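Putative S-adenosyl-L-methionine-dependent Methyltransferase (Methanococcus maripaludis, PDB 3DLC) binds S-adenosylmethionine and is probably a methyltransferase, possibly acting on sterol-like substrates. Local coordinates at residues Gln187-Leu190 and Asp191-Ile195; Gly100-His103 and Asn104-Ile107; Ala26-Tyr29 and Pro30-Glu34. All coordinates share one frame; numbering follows the deposited sequence.

Interaction 1: residues Gln187-Leu190 and Asp191-Ile195; sequences QNVL and DEIGI. Unlike the reference sequence in segment 191-195: I195 (reference Val).
L190 and I195 meet in a Schellman motif that ends helix 180-193, with G194 as its C-prime residue. L190 O takes two backbone donors from opposite faces of its carbonyl plane: G194 N at 2.9 Å and the longer I195 N at 3.3 Å. G194 N also faces D191 O, the inner pair of the motif. The positive phi of G194 (98°) reverses the chain and would jam a CB against the carbonyl of I193. It also brings I195, a valine in the reference sequence and modelled in two conformers, back over the last turn, where one conformer may bring CG1 near L190 CB. One turn earlier, D191 N and E192 N donate to Q187 O and N188 O, and the helical series continues with I193 N on V189 O.

CG of D191 sits beside its own backbone N (chi1 -68°), which tips the carboxylate back along the helix until CG is 3.0 Å from Q187 O. Both carboxylate oxygens are acceptors facing that acceptor, so the approach is probably unfavourable. Other partners probably compensate: OD1 is bonded to the hydroxyl of Y198, and a water donates to D191 OD2 (2.8 Å) and to N188 OD1. Q187 passes its CG 3.5 Å from D191 OD2, with its amide plane 81° from the carboxylate. A second water joins V189 O to E192 OE1, which also forms a salt bridge with R132; this pairing probably offsets part of the cost of an acid near a helix C-terminus. V189 CG1 and I193 CD1 make a loose apolar contact at 4.3 Å.

L190 and I193 rest on F131 of helix 127-137, while L190 and I195 also reach I211 of strand 206-211, and Q187 leans on Y198 and I200 of strand 198-203.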
loop_
_atom_site.group_PDB
_atom_site.type_symbol
_atom_site.label_atom_id
_atom_site.label_comp_id
_atom_site.label_asym_id
_atom_site.label_seq_id
_atom_site.Cartn_x
_atom_site.Cartn_y
_atom_site.Cartn_z
ATOM N N GLN A 187 -8.857 7.268 12.148
ATOM C CA GLN A 187 -10.263 7.289 12.503
ATOM C C GLN A 187 -10.750 8.729 12.349
ATOM O O GLN A 187 -11.817 8.988 11.792
ATOM C CB GLN A 187 -10.430 6.798 13.961
ATOM C CG GLN A 187 -11.660 6.945 14.684
ATOM C CD GLN A 187 -11.431 6.618 16.186
ATOM O OE1 GLN A 187 -12.316 6.808 16.976
ATOM N NE2 GLN A 187 -10.233 6.107 16.542
ATOM N N ASN A 188 -9.963 9.684 12.870
ATOM C CA ASN A 188 -10.393 11.084 12.786
ATOM C C ASN A 188 -10.499 11.584 11.346
ATOM O O ASN A 188 -11.434 12.298 10.985
ATOM C CB ASN A 188 -9.474 11.991 13.588
ATOM C CG ASN A 188 -9.572 11.760 15.090
ATOM O OD1 ASN A 188 -10.537 11.176 15.575
ATOM N ND2 ASN A 188 -8.560 12.199 15.831
ATOM N N VAL A 189 -9.587 11.145 10.492
ATOM C CA VAL A 189 -9.639 11.510 9.083
ATOM C C VAL A 189 -10.895 10.974 8.406
ATOM O O VAL A 189 -11.630 11.693 7.712
ATOM C CB VAL A 189 -8.389 10.983 8.315
ATOM C CG1 VAL A 189 -8.524 11.178 6.798
ATOM C CG2 VAL A 189 -7.096 11.640 8.818
ATOM N N LEU A 190 -11.182 9.692 8.608
ATOM C CA LEU A 190 -12.336 9.066 7.980
ATOM C C LEU A 190 -13.617 9.671 8.533
ATOM O O LEU A 190 -14.602 9.833 7.811
ATOM C CB LEU A 190 -12.317 7.546 8.189
ATOM C CG LEU A 190 -11.095 6.817 7.581
ATOM C CD1 LEU A 190 -11.353 5.326 7.652
ATOM C CD2 LEU A 190 -10.779 7.239 6.127
ATOM N N ASP A 191 -13.616 10.015 9.817
ATOM C CA ASP A 191 -14.814 10.582 10.438
ATOM C C ASP A 191 -15.092 11.981 9.901
ATOM O O ASP A 191 -16.258 12.354 9.737
ATOM C CB ASP A 191 -14.688 10.542 11.949
ATOM C CG ASP A 191 -14.713 9.125 12.510
ATOM O OD1 ASP A 191 -15.089 8.168 11.793
ATOM O OD2 ASP A 191 -14.372 8.992 13.694
ATOM N N GLU A 192 -14.052 12.756 9.617
ATOM C CA GLU A 192 -14.263 14.097 9.030
ATOM C C GLU A 192 -14.863 13.954 7.629
ATOM O O GLU A 192 -15.705 14.780 7.229
ATOM C CB GLU A 192 -12.971 14.895 8.987
ATOM C CG GLU A 192 -13.121 16.317 8.376
ATOM C CD GLU A 192 -13.065 16.435 6.827
ATOM O OE1 GLU A 192 -12.278 15.745 6.167
ATOM O OE2 GLU A 192 -13.783 17.313 6.239
ATOM N N ILE A 193 -14.471 12.945 6.864
ATOM C CA ILE A 193 -15.042 12.691 5.536
ATOM C C ILE A 193 -16.475 12.238 5.644
ATOM O O ILE A 193 -17.301 12.536 4.790
ATOM C CB ILE A 193 -14.176 11.694 4.739
ATOM C CG1 ILE A 193 -12.803 12.316 4.464
ATOM C CG2 ILE A 193 -14.865 11.296 3.425
ATOM C CD1 ILE A 193 -11.754 11.303 3.998
ATOM N N GLY A 194 -16.768 11.493 6.695
ATOM C CA GLY A 194 -18.114 10.998 6.972
ATOM C C GLY A 194 -18.420 9.581 6.554
ATOM O O GLY A 194 -19.565 9.191 6.426
ATOM N N ILE A 195 -17.369 8.784 6.396
ATOM C CA ILE A 195 -17.449 7.398 5.952
ATOM C C ILE A 195 -18.371 6.609 6.876
ATOM O O ILE A 195 -18.159 6.577 8.086
ATOM C CB ILE A 195 -16.024 6.743 5.968
ATOM C CG1 ILE A 195 -15.056 7.478 5.017
ATOM C CG2 ILE A 195 -16.099 5.263 5.624
ATOM C CD1 ILE A 195 -15.558 7.651 3.611
HETATM O O HOH W 1 -13.186 10.920 15.267
HETATM O O HOH W 2 -10.388 13.991 6.746
#

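Interaction 2: residues Gly100-His103 and Asn104-Ile107; sequences GDVH and NIPI. With SAM (S-adenosylmethionine), chain C.
The imidazole of H103, the residue leading into N104 at the end of a type I turn from D101, carries V102 CG1 on one face, 3.6 Å above the plane and offset toward the rim, and has D101 CG at its edge. This is the adenine-binding loop after strand 95-99 of the Rossmann-like methyltransferase fold. D101 OD1 makes an Asx turn with H103 N (2.9 Å) and also accepts H103 ND1 at 2.7 Å, on the anti and syn sides respectively, both from the same face of the carboxylate. With CG anti to the D101 backbone N (chi1 -163°), OD1 also meets SAM N6 at 3.1 Å, a third donor. V102 N adds a nearly straight bond to SAM N1, 3.2 Å long, on the same edge of the adenine. H103 NE2, bonded to E125 O, fixes the ring from its far side.

Across the turn, I105 CG1 lies 3.4 Å from V102 O, and its side chain packs beside V102. N104 N donates to D101 O at 2.9 Å from above the carbonyl plane, 53° out of it. Finally, one water accepts from D101 N and donates to N104 O at 2.7 Å.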
loop_
_atom_site.group_PDB
_atom_site.type_symbol
_atom_site.label_atom_id
_atom_site.label_comp_id
_atom_site.label_asym_id
_atom_site.label_seq_id
_atom_site.Cartn_x
_atom_site.Cartn_y
_atom_site.Cartn_z
ATOM N N GLY A 100 1.369 8.607 -10.888
ATOM C CA GLY A 100 0.412 9.532 -10.323
ATOM C C GLY A 100 0.440 9.520 -8.817
ATOM O O GLY A 100 1.130 8.750 -8.178
ATOM N N ASP A 101 -0.363 10.406 -8.261
ATOM C CA ASP A 101 -0.393 10.740 -6.841
ATOM C C ASP A 101 -1.748 10.421 -6.237
ATOM O O ASP A 101 -2.804 10.648 -6.860
ATOM C CB ASP A 101 -0.118 12.270 -6.737
ATOM C CG ASP A 101 0.281 12.744 -5.381
ATOM O OD1 ASP A 101 -0.412 12.453 -4.390
ATOM O OD2 ASP A 101 1.333 13.424 -5.289
ATOM N N VAL A 102 -1.725 9.890 -5.020
ATOM C CA VAL A 102 -2.937 9.558 -4.281
ATOM C C VAL A 102 -3.862 10.780 -4.115
ATOM O O VAL A 102 -5.060 10.637 -3.920
ATOM C CB VAL A 102 -2.588 8.929 -2.904
ATOM C CG1 VAL A 102 -1.950 9.936 -1.952
ATOM C CG2 VAL A 102 -3.833 8.269 -2.302
ATOM N N HIS A 103 -3.292 11.980 -4.193
ATOM C CA HIS A 103 -4.103 13.185 -4.015
ATOM C C HIS A 103 -4.826 13.606 -5.277
ATOM O O HIS A 103 -5.611 14.558 -5.242
ATOM C CB HIS A 103 -3.269 14.360 -3.521
ATOM C CG HIS A 103 -2.611 14.109 -2.209
ATOM N ND1 HIS A 103 -1.346 13.582 -2.119
ATOM C CD2 HIS A 103 -3.064 14.225 -0.938
ATOM C CE1 HIS A 103 -1.028 13.451 -0.838
ATOM N NE2 HIS A 103 -2.053 13.828 -0.103
ATOM N N ASN A 104 -4.581 12.922 -6.389
ATOM C CA ASN A 104 -5.235 13.256 -7.649
ATOM C C ASN A 104 -5.114 12.038 -8.558
ATOM O O ASN A 104 -4.337 11.991 -9.498
ATOM C CB ASN A 104 -4.583 14.500 -8.240
ATOM C CG ASN A 104 -5.255 14.928 -9.491
ATOM O OD1 ASN A 104 -6.470 14.985 -9.522
ATOM N ND2 ASN A 104 -4.482 15.275 -10.529
ATOM N N ILE A 105 -5.889 11.027 -8.219
ATOM C CA ILE A 105 -5.716 9.716 -8.841
ATOM C C ILE A 105 -6.289 9.698 -10.248
ATOM O O ILE A 105 -7.462 10.026 -10.428
ATOM C CB ILE A 105 -6.388 8.609 -7.997
ATOM C CG1 ILE A 105 -5.850 8.618 -6.566
ATOM C CG2 ILE A 105 -6.172 7.230 -8.678
ATOM C CD1 ILE A 105 -6.557 7.617 -5.602
ATOM N N PRO A 106 -5.491 9.299 -11.246
ATOM C CA PRO A 106 -5.951 9.319 -12.654
ATOM C C PRO A 106 -6.735 8.073 -13.022
ATOM O O PRO A 106 -6.397 7.327 -13.946
ATOM C CB PRO A 106 -4.644 9.418 -13.433
ATOM C CG PRO A 106 -3.707 8.598 -12.636
ATOM C CD PRO A 106 -4.060 8.927 -11.171
ATOM N N ILE A 107 -7.778 7.862 -12.237
ATOM C CA ILE A 107 -8.688 6.730 -12.387
ATOM C C ILE A 107 -10.111 7.248 -12.212
ATOM O O ILE A 107 -10.361 8.146 -11.401
ATOM C CB ILE A 107 -8.332 5.605 -11.363
ATOM C CG1 ILE A 107 -6.916 5.080 -11.627
ATOM C CG2 ILE A 107 -9.354 4.463 -11.406
ATOM C CD1 ILE A 107 -6.417 4.110 -10.562
HETATM N N SAM C . 4.344 -0.652 -1.458
HETATM C CA SAM C . 5.783 -0.975 -1.635
HETATM C C SAM C . 6.180 -2.088 -0.704
HETATM O O SAM C . 5.462 -2.335 0.267
HETATM O OXT SAM C . 7.234 -2.675 -0.915
HETATM C CB SAM C . 6.634 0.267 -1.446
HETATM C CG SAM C . 6.595 0.887 -0.086
HETATM S SD SAM C . 7.657 2.344 -0.064
HETATM C CE SAM C . 8.054 2.238 1.659
HETATM C "C5'" SAM C . 6.459 3.777 -0.155
HETATM C "C4'" SAM C . 5.976 4.245 -1.560
HETATM O "O4'" SAM C . 4.857 5.189 -1.615
HETATM C "C3'" SAM C . 7.108 4.794 -2.465
HETATM O "O3'" SAM C . 7.201 3.982 -3.594
HETATM C "C2'" SAM C . 6.628 6.209 -2.797
HETATM O "O2'" SAM C . 7.080 6.767 -4.010
HETATM C "C1'" SAM C . 5.099 6.066 -2.708
HETATM N N9 SAM C . 4.392 7.324 -2.420
HETATM C C8 SAM C . 4.628 8.172 -1.364
HETATM N N7 SAM C . 3.735 9.190 -1.360
HETATM C C5 SAM C . 2.927 9.001 -2.451
HETATM C C6 SAM C . 1.863 9.731 -2.987
HETATM N N6 SAM C . 1.430 10.912 -2.508
HETATM N N1 SAM C . 1.242 9.211 -4.069
HETATM C C2 SAM C . 1.669 8.039 -4.647
HETATM N N3 SAM C . 2.742 7.326 -4.199
HETATM C C4 SAM C . 3.317 7.824 -3.106
HETATM O O HOH W 3 -1.841 11.766 -10.452
#

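Interaction 3: residues Ala26-Tyr29 and Pro30-Glu34; sequences APIY and PIIAE. With SAM (S-adenosylmethionine), chain C.
I28 and I32, one turn apart on helix 28-40, lie side by side and point the same way, with I28 CG1 4.1 Å from I32 CD1. The same I28 CG1 spreads over the Y29 ring, 3.8 Å above its plane and over its centre. It can reach there because chi1 of 77° sets it between the backbone N and the carbonyl carbon, the crowded position for a helical isoleucine. Thus one methylene serves two neighbours, the ring and the next aliphatic side chain.

Y29 has CG anti to its carbonyl carbon (chi1 -59°), which sends the ring toward the methionine end of the bound S-adenosylmethionine. Its OH donates to SAM OXT at 2.7 Å, and SAM O lies in plane at the ring edge, 3.6 Å from Y29 CE1. The phenol therefore meets both carboxylate oxygens, but bonds one of them through the hydroxyl. A phenylalanine in this place would probably leave SAM OXT without this hydroxyl donor.

P30 packs its CD 3.4 Å from Y29 CB and has no N-H to offer A26 O, which instead lies 3.3 Å from P30 CD and accepts a weak bond from Y29 N. The helical i to i+4 bonds then follow: I32 N donates to I28 O (2.8 Å), almost along the C=O axis, and A33 N to Y29 O.

Around this turn, Y29 touches A56 and A60 of helix 56-64 and M17 and S21 of helix 11-22. R118 of strand 112-118 backs I28, Y29 and I32, while P27 and I31 touch L155, and I28 touches I159, of helix 153-166.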
loop_
_atom_site.group_PDB
_atom_site.type_symbol
_atom_site.label_atom_id
_atom_site.label_comp_id
_atom_site.label_asym_id
_atom_site.label_seq_id
_atom_site.Cartn_x
_atom_site.Cartn_y
_atom_site.Cartn_z
ATOM N N ALA A 26 11.008 -9.912 1.190
ATOM C CA ALA A 26 10.352 -10.736 0.169
ATOM C C ALA A 26 9.223 -11.642 0.689
ATOM O O ALA A 26 8.172 -11.737 0.057
ATOM C CB ALA A 26 11.358 -11.573 -0.629
ATOM N N PRO A 27 9.410 -12.341 1.815
ATOM C CA PRO A 27 8.347 -13.246 2.242
ATOM C C PRO A 27 7.038 -12.589 2.673
ATOM O O PRO A 27 5.987 -13.245 2.688
ATOM C CB PRO A 27 8.948 -13.978 3.435
ATOM C CG PRO A 27 10.154 -13.383 3.740
ATOM C CD PRO A 27 10.606 -12.468 2.660
ATOM N N ILE A 28 7.086 -11.298 2.986
ATOM C CA ILE A 28 5.866 -10.668 3.500
ATOM C C ILE A 28 4.821 -10.489 2.416
ATOM O O ILE A 28 3.621 -10.484 2.714
ATOM C CB ILE A 28 6.127 -9.323 4.191
ATOM C CG1 ILE A 28 6.368 -8.177 3.222
ATOM C CG2 ILE A 28 7.260 -9.478 5.228
ATOM C CD1 ILE A 28 6.803 -6.892 3.874
ATOM N N TYR A 29 5.249 -10.343 1.161
ATOM C CA TYR A 29 4.290 -9.954 0.128
ATOM C C TYR A 29 3.267 -11.084 -0.165
ATOM O O TYR A 29 2.079 -10.799 -0.221
ATOM C CB TYR A 29 4.994 -9.413 -1.112
ATOM C CG TYR A 29 5.844 -8.217 -0.779
ATOM C CD1 TYR A 29 5.284 -6.977 -0.600
ATOM C CD2 TYR A 29 7.219 -8.324 -0.662
ATOM C CE1 TYR A 29 6.057 -5.875 -0.265
ATOM C CE2 TYR A 29 8.005 -7.232 -0.330
ATOM C CZ TYR A 29 7.431 -6.015 -0.160
ATOM O OH TYR A 29 8.248 -4.937 0.140
ATOM N N PRO A 30 3.721 -12.335 -0.343
ATOM C CA PRO A 30 2.727 -13.389 -0.514
ATOM C C PRO A 30 1.823 -13.560 0.700
ATOM O O PRO A 30 0.662 -13.924 0.553
ATOM C CB PRO A 30 3.545 -14.640 -0.812
ATOM C CG PRO A 30 4.933 -14.264 -0.605
ATOM C CD PRO A 30 5.086 -12.807 -0.590
ATOM N N ILE A 31 2.347 -13.343 1.901
ATOM C CA ILE A 31 1.542 -13.481 3.118
ATOM C C ILE A 31 0.469 -12.379 3.164
ATOM O O ILE A 31 -0.691 -12.643 3.465
ATOM C CB ILE A 31 2.420 -13.456 4.393
ATOM C CG1 ILE A 31 3.331 -14.704 4.433
ATOM C CG2 ILE A 31 1.588 -13.337 5.666
ATOM C CD1 ILE A 31 2.592 -16.018 4.577
ATOM N N ILE A 32 0.865 -11.146 2.894
ATOM C CA ILE A 32 -0.083 -10.052 2.910
ATOM C C ILE A 32 -1.131 -10.280 1.824
ATOM O O ILE A 32 -2.340 -10.065 2.050
ATOM C CB ILE A 32 0.619 -8.706 2.757
ATOM C CG1 ILE A 32 1.475 -8.421 4.016
ATOM C CG2 ILE A 32 -0.404 -7.587 2.548
ATOM C CD1 ILE A 32 2.437 -7.237 3.883
ATOM N N ALA A 33 -0.712 -10.682 0.630
ATOM C CA ALA A 33 -1.667 -10.977 -0.438
ATOM C C ALA A 33 -2.665 -12.045 -0.030
ATOM O O ALA A 33 -3.864 -11.931 -0.249
ATOM C CB ALA A 33 -0.917 -11.373 -1.720
ATOM N N GLU A 34 -2.163 -13.098 0.601
ATOM C CA GLU A 34 -3.011 -14.167 1.078
ATOM C C GLU A 34 -3.969 -13.658 2.140
ATOM O O GLU A 34 -5.157 -14.010 2.148
ATOM C CB GLU A 34 -2.129 -15.293 1.620
ATOM C CG GLU A 34 -2.872 -16.430 2.240
ATOM C CD GLU A 34 -1.961 -17.546 2.677
ATOM O OE1 GLU A 34 -0.965 -17.322 3.366
ATOM O OE2 GLU A 34 -2.254 -18.659 2.290
HETATM N N SAM C . 4.344 -0.652 -1.458
HETATM C CA SAM C . 5.783 -0.975 -1.635
HETATM C C SAM C . 6.180 -2.088 -0.704
HETATM O O SAM C . 5.462 -2.335 0.267
HETATM O OXT SAM C . 7.234 -2.675 -0.915
HETATM C CB SAM C . 6.634 0.267 -1.446
HETATM C CG SAM C . 6.595 0.887 -0.086
HETATM S SD SAM C . 7.657 2.344 -0.064
HETATM C CE SAM C . 8.054 2.238 1.659
HETATM C "C5'" SAM C . 6.459 3.777 -0.155
HETATM C "C4'" SAM C . 5.976 4.245 -1.560
HETATM O "O4'" SAM C . 4.857 5.189 -1.615
HETATM C "C3'" SAM C . 7.108 4.794 -2.465
HETATM O "O3'" SAM C . 7.201 3.982 -3.594
HETATM C "C2'" SAM C . 6.628 6.209 -2.797
HETATM O "O2'" SAM C . 7.080 6.767 -4.010
HETATM C "C1'" SAM C . 5.099 6.066 -2.708
HETATM N N9 SAM C . 4.392 7.324 -2.420
HETATM C C8 SAM C . 4.628 8.172 -1.364
HETATM N N7 SAM C . 3.735 9.190 -1.360
HETATM C C5 SAM C . 2.927 9.001 -2.451
HETATM C C6 SAM C . 1.863 9.731 -2.987
HETATM N N6 SAM C . 1.430 10.912 -2.508
HETATM N N1 SAM C . 1.242 9.211 -4.069
HETATM C C2 SAM C . 1.669 8.039 -4.647
HETATM N N3 SAM C . 2.742 7.326 -4.199
HETATM C C4 SAM C . 3.317 7.824 -3.106
#

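In the fold
Interactions 2 and 3 grip opposite ends of one ligand: the 100-107 loop reads the adenine edge, and 26-34 holds the methionine carboxylate. Interaction 1 touches no part of the cofactor; it is the most peripheral, its centre about 19 Å from the chain's centre and four of nine touching residues exposed. Interaction 3 lies nearest the middle (about 12 Å, four of eight buried), with interaction 2 between them. Even so, 187-195 and 100-107 both pack on helix 127-137. Their chemistry differs: backbone capping, waters and surface charge in interaction 1; several donors on one carboxylate oxygen in interaction 2; an aliphatic pair, a ring and a single hydroxyl bond to the ligand in interaction 3.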